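Local coordinates for nonaheme cytochrome c (Desulfovibrio desulfuricans, PDB 1DUW), which carries electrons through covalently attached haem c groups and, as an hmc-operon cytochrome, probably takes part in electron transfer linked to hydrogenase, at residues C244-K247 with E248-A252; C100-Q103 with Q104-E107. All coordinates share one frame; numbering follows the deposited sequence.

Contacts 1 and 2 each begin with the final Cys-His pair of a CXXCH haem-binding site. They belong to different haems and to different class III cytochrome c family regions. Their centres are 33 Å apart, and their nearest atoms are about 19 Å apart, so they do not touch. Contact 2 lies on helix 97-107, with its centre about 8 Å from the centre of the chain, and it also borders further haems. Contact 1 is a surface loop between helices 212-217 and 259-273, with its centre about 30 Å from that of the chain. The same Cys-His pair is thus followed by a helix in 100-107 and by an irregular turn in 244-252.

Contact 1: residues C244-K247 with E248-A252; sequences CHTK and EIDPA. With HEC (heme c), chain G.
The His245 ring stands on one face of the haem and binds the iron through NE2 at 2.2 Å; His230 is the other axial ligand. The meso carbon CHA lies at the edge of the ring and in its plane. ND1 is hydrogen-bonded to the carbonyl of Pro257, which helps fix the rotation of the ring. Leu259 and Ala262 of helix 259-273 also touch it. At the haem periphery, Cys244 SG forms a thioether with CAC (1.8 Å). Cys244 and His245 are the last two residues of a CXXCH motif, the haem c attachment site of c-type cytochromes, here in a class III family region with bis-histidine iron. The chain then leaves the haem in a loop without regular structure, and the Thr246 hydroxyl lies inside its turn. With chi1 at 50°, Thr246 OG1 sits between its own backbone N and carbonyl carbon. There it lies 2.5 Å from Glu248 O, a very short approach, and 2.8 Å from Asp250 OD1. Its single proton has both acceptors within reach. The Thr246 and Asp250 side chains cross at about a right angle, and the methyl CG2 rests 3.9 Å from Asp250 CG. A water accepts from Thr246 N at 2.9 Å and lies 2.7 Å from Asp250 OD1, one of several acceptors in its reach. Lys247 and Glu248 run side by side on the exposed surface.

Contact 2: residues C100-Q103 with Q104-E107; sequences CHEQ and QTKE. With HEC (heme c), chain F.
The carbonyl oxygen of Glu102 is gripped by the Thr105 hydroxyl and by a backbone N-H. Thr105 OG1 donates to Glu102 O at 2.8 Å, tilted 18° from the carbonyl plane. Lys106 N donates to the same oxygen at 3.2 Å, and Thr105 N adds a weak bond. A chi1 of 70° turns the Thr105 hydroxyl back over the preceding turn, while CG2 packs against His101 O. Lys106 folds round so that NZ donates to Thr105 OG1 at 3.3 Å; it also makes a weak bond to His115 O. Glu102 turns its carboxylate elsewhere, into a salt bridge with Arg122. Gln103 and Glu107 lie side by side one turn apart, joined through the backbone by Glu107 N to Gln103 O (2.8 Å). Gln104 N bonds to Cys100 O at 2.9 Å. The Gln104 chain bends at chi2 (-72°), which brings OE1 to 3.6 Å from the haem methyl CMD. That oxygen also accepts from Arg108. At the haem, Cys100 SG is bonded to CAC, and His101 NE2 binds the iron at 2.2 Å, with His40 as the second axial ligand. This is the last part of helix 97-107, which opens at Cys97; Cys97, Cys100 and His101 form the CXXCH haem c attachment site of c-type cytochromes, and the bis-histidine iron is as in the class III cytochromes.

Contact 1: residues C244-K247 with E248-A252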
# COMPACT_ATOMS: atom_id res chain seq x y z
N CYS A 244 9.31 -22.39 8.91
CA CYS A 244 10.27 -21.31 9.13
C CYS A 244 10.39 -20.95 10.60
O CYS A 244 11.44 -20.49 11.02
CB CYS A 244 9.89 -20.07 8.32
SG CYS A 244 9.91 -20.41 6.55
N HIS A 245 9.31 -21.17 11.34
CA HIS A 245 9.29 -20.86 12.76
C HIS A 245 9.53 -22.13 13.56
O HIS A 245 8.81 -23.11 13.50
CB HIS A 245 7.95 -20.22 13.17
CG HIS A 245 7.86 -18.86 12.52
ND1 HIS A 245 8.37 -17.73 13.10
CD2 HIS A 245 7.34 -18.48 11.33
CE1 HIS A 245 8.17 -16.69 12.31
NE2 HIS A 245 7.54 -17.15 11.26
N THR A 246 10.61 -22.09 14.33
CA THR A 246 10.97 -23.26 15.12
C THR A 246 10.17 -23.33 16.41
O THR A 246 9.82 -22.28 16.95
CB THR A 246 12.49 -23.17 15.37
OG1 THR A 246 12.87 -21.88 15.87
CG2 THR A 246 13.21 -23.34 14.03
N LYS A 247 9.91 -24.55 16.87
CA LYS A 247 9.17 -24.70 18.12
C LYS A 247 9.87 -23.91 19.21
O LYS A 247 9.34 -23.20 20.04
CB LYS A 247 9.07 -26.16 18.56
CG LYS A 247 8.47 -26.29 19.96
CD LYS A 247 7.69 -27.59 20.10
CE LYS A 247 7.13 -27.80 21.50
NZ LYS A 247 6.57 -29.18 21.66
N GLU A 248 11.20 -24.07 19.18
CA GLU A 248 11.99 -23.35 20.17
C GLU A 248 12.72 -22.20 19.48
O GLU A 248 13.00 -22.33 18.29
CB GLU A 248 12.96 -24.32 20.83
CG GLU A 248 12.21 -25.41 21.62
CD GLU A 248 11.40 -24.78 22.74
OE1 GLU A 248 11.50 -23.56 22.96
OE2 GLU A 248 10.66 -25.53 23.41
N ILE A 249 13.00 -21.15 20.24
CA ILE A 249 13.73 -19.98 19.75
C ILE A 249 14.96 -20.49 19.00
O ILE A 249 15.73 -21.32 19.51
CB ILE A 249 14.14 -19.05 20.90
CG1 ILE A 249 13.00 -18.61 21.81
CG2 ILE A 249 14.87 -17.82 20.37
CD1 ILE A 249 13.32 -18.64 23.29
N ASP A 250 15.14 -20.06 17.75
CA ASP A 250 16.34 -20.66 17.12
C ASP A 250 17.51 -19.68 17.31
O ASP A 250 17.50 -18.50 16.98
CB ASP A 250 16.09 -21.11 15.72
CG ASP A 250 15.48 -20.26 14.64
OD1 ASP A 250 14.35 -19.74 14.80
OD2 ASP A 250 16.14 -20.14 13.58
N PRO A 251 18.54 -20.29 17.90
CA PRO A 251 19.78 -19.61 18.24
C PRO A 251 20.56 -19.16 17.01
O PRO A 251 21.57 -18.46 17.12
CB PRO A 251 20.59 -20.68 18.99
CG PRO A 251 19.63 -21.77 19.32
CD PRO A 251 18.56 -21.72 18.26
N ALA A 252 20.10 -19.55 15.82
CA ALA A 252 20.84 -19.14 14.61
C ALA A 252 20.23 -17.92 13.94
O ALA A 252 20.41 -16.79 14.39
CB ALA A 252 20.93 -20.32 13.67
FE HEC G . 6.74 -15.82 9.70
CHA HEC G . 8.39 -13.15 11.18
CHB HEC G . 4.03 -15.28 11.78
CHC HEC G . 5.04 -18.44 8.17
CHD HEC G . 9.40 -16.29 7.61
NA HEC G . 6.30 -14.49 11.17
C1A HEC G . 7.12 -13.49 11.62
C2A HEC G . 6.43 -12.80 12.69
C3A HEC G . 5.21 -13.40 12.85
C4A HEC G . 5.13 -14.47 11.89
CMA HEC G . 4.05 -12.89 13.68
CAA HEC G . 6.86 -11.45 13.25
CBA HEC G . 6.18 -10.28 12.54
CGA HEC G . 6.57 -10.27 11.06
O1A HEC G . 5.70 -10.59 10.22
O2A HEC G . 7.56 -9.55 10.78
NB HEC G . 4.92 -16.67 9.92
C1B HEC G . 3.99 -16.29 10.85
C2B HEC G . 2.84 -17.16 10.71
C3B HEC G . 3.12 -18.04 9.69
C4B HEC G . 4.45 -17.73 9.20
CMB HEC G . 1.71 -17.17 11.71
CAB HEC G . 2.22 -18.99 8.93
CBB HEC G . 0.89 -18.37 8.50
NC HEC G . 7.14 -17.09 8.19
C1C HEC G . 6.31 -18.08 7.74
C2C HEC G . 7.00 -18.77 6.68
C3C HEC G . 8.22 -18.19 6.51
C4C HEC G . 8.37 -17.21 7.58
CMC HEC G . 6.38 -19.89 5.89
CAC HEC G . 9.41 -18.82 5.81
CBC HEC G . 9.16 -18.97 4.31
ND HEC G . 8.53 -14.90 9.44
C1D HEC G . 9.56 -15.44 8.69
C2D HEC G . 10.69 -14.55 8.82
C3D HEC G . 10.41 -13.69 9.84
C4D HEC G . 9.07 -14.00 10.33
CMD HEC G . 11.98 -14.73 8.06
CAD HEC G . 11.33 -12.75 10.61
CBD HEC G . 11.42 -11.35 10.01
CGD HEC G . 12.20 -10.38 10.88
O1D HEC G . 12.91 -10.88 11.78
O2D HEC G . 11.90 -9.17 10.86
O HOH W 1 11.67 -19.39 14.81

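Contact 2: residues C100-Q103 with Q104-E107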
# COMPACT_ATOMS: atom_id res chain seq x y z
N CYS A 100 0.67 9.51 2.95
CA CYS A 100 -0.77 9.53 3.14
C CYS A 100 -1.35 8.14 2.90
O CYS A 100 -2.19 7.68 3.68
CB CYS A 100 -1.46 10.58 2.28
SG CYS A 100 -3.26 10.44 2.43
N HIS A 101 -0.90 7.46 1.86
CA HIS A 101 -1.36 6.10 1.61
C HIS A 101 -1.11 5.24 2.84
O HIS A 101 -1.93 4.43 3.24
CB HIS A 101 -0.62 5.47 0.42
CG HIS A 101 -1.01 6.10 -0.87
ND1 HIS A 101 -0.48 5.76 -2.09
CD2 HIS A 101 -1.93 7.08 -1.10
CE1 HIS A 101 -1.03 6.49 -3.04
NE2 HIS A 101 -1.90 7.28 -2.45
N GLU A 102 0.08 5.45 3.41
CA GLU A 102 0.45 4.68 4.60
C GLU A 102 -0.48 5.07 5.75
O GLU A 102 -0.92 4.21 6.52
CB GLU A 102 1.91 4.89 5.01
CG GLU A 102 2.31 4.02 6.19
CD GLU A 102 3.80 3.89 6.40
OE1 GLU A 102 4.20 3.50 7.52
OE2 GLU A 102 4.59 4.17 5.47
N GLN A 103 -0.80 6.36 5.84
CA GLN A 103 -1.71 6.83 6.87
C GLN A 103 -3.04 6.06 6.82
O GLN A 103 -3.60 5.69 7.84
CB GLN A 103 -2.08 8.30 6.67
CG GLN A 103 -1.22 9.38 7.28
CD GLN A 103 -1.79 10.76 6.98
OE1 GLN A 103 -2.85 11.12 7.50
NE2 GLN A 103 -1.12 11.55 6.14
N GLN A 104 -3.51 5.88 5.59
CA GLN A 104 -4.78 5.24 5.29
C GLN A 104 -4.86 3.83 5.86
O GLN A 104 -5.89 3.48 6.43
CB GLN A 104 -5.07 5.18 3.79
CG GLN A 104 -5.36 6.49 3.10
CD GLN A 104 -6.74 7.03 3.47
OE1 GLN A 104 -7.77 6.49 3.06
NE2 GLN A 104 -6.69 8.10 4.25
N THR A 105 -3.78 3.07 5.69
CA THR A 105 -3.74 1.70 6.16
C THR A 105 -3.66 1.62 7.67
O THR A 105 -4.09 0.63 8.24
CB THR A 105 -2.51 0.96 5.58
OG1 THR A 105 -1.32 1.50 6.19
CG2 THR A 105 -2.39 1.17 4.09
N LYS A 106 -3.13 2.66 8.32
CA LYS A 106 -3.01 2.66 9.77
C LYS A 106 -4.20 3.26 10.49
O LYS A 106 -4.49 2.90 11.64
CB LYS A 106 -1.76 3.47 10.15
CG LYS A 106 -0.47 2.80 9.68
CD LYS A 106 -0.36 1.39 10.24
CE LYS A 106 0.85 0.66 9.70
NZ LYS A 106 0.58 -0.00 8.39
N GLU A 107 -4.90 4.19 9.86
CA GLU A 107 -6.03 4.87 10.47
C GLU A 107 -7.40 4.27 10.23
O GLU A 107 -8.30 4.55 11.02
CB GLU A 107 -6.09 6.30 9.89
CG GLU A 107 -4.94 7.19 10.31
CD GLU A 107 -4.78 8.38 9.37
OE1 GLU A 107 -5.76 8.72 8.68
OE2 GLU A 107 -3.67 8.95 9.30
FE HEC F . -3.23 8.66 -3.56
CHA HEC F . -5.44 6.07 -4.17
CHB HEC F . -1.43 7.81 -6.36
CHC HEC F . -0.96 11.19 -2.84
CHD HEC F . -4.95 9.42 -0.68
NA HEC F . -3.39 7.21 -4.97
C1A HEC F . -4.38 6.27 -5.04
C2A HEC F . -4.14 5.49 -6.21
C3A HEC F . -3.02 5.97 -6.83
C4A HEC F . -2.54 7.07 -6.04
CMA HEC F . -2.10 5.14 -7.73
CAA HEC F . -4.98 4.26 -6.57
CBA HEC F . -6.03 4.53 -7.63
CGA HEC F . -5.63 5.44 -8.76
O1A HEC F . -5.84 6.66 -8.68
O2A HEC F . -4.89 4.97 -9.66
NB HEC F . -1.54 9.34 -4.41
C1B HEC F . -1.00 8.85 -5.57
C2B HEC F . 0.17 9.64 -5.88
C3B HEC F . 0.30 10.59 -4.90
C4B HEC F . -0.79 10.40 -3.97
CMB HEC F . 1.00 9.43 -7.12
CAB HEC F . 1.26 11.76 -4.82
CBB HEC F . 1.38 12.55 -6.11
NC HEC F . -3.01 10.00 -2.07
C1C HEC F . -2.02 10.95 -2.00
C2C HEC F . -2.24 11.74 -0.81
C3C HEC F . -3.36 11.26 -0.19
C4C HEC F . -3.74 10.04 -0.91
CMC HEC F . -1.18 12.67 -0.27
CAC HEC F . -3.89 11.58 1.18
CBC HEC F . -3.82 13.00 1.68
ND HEC F . -4.86 7.87 -2.63
C1D HEC F . -5.46 8.49 -1.56
C2D HEC F . -6.76 7.86 -1.36
C3D HEC F . -6.98 7.06 -2.45
C4D HEC F . -5.79 7.09 -3.30
CMD HEC F . -7.65 8.12 -0.17
CAD HEC F . -8.33 6.45 -2.85
CBD HEC F . -9.18 7.40 -3.69
CGD HEC F . -10.57 6.82 -3.94
O1D HEC F . -11.01 6.03 -3.07
O2D HEC F . -10.97 6.78 -5.12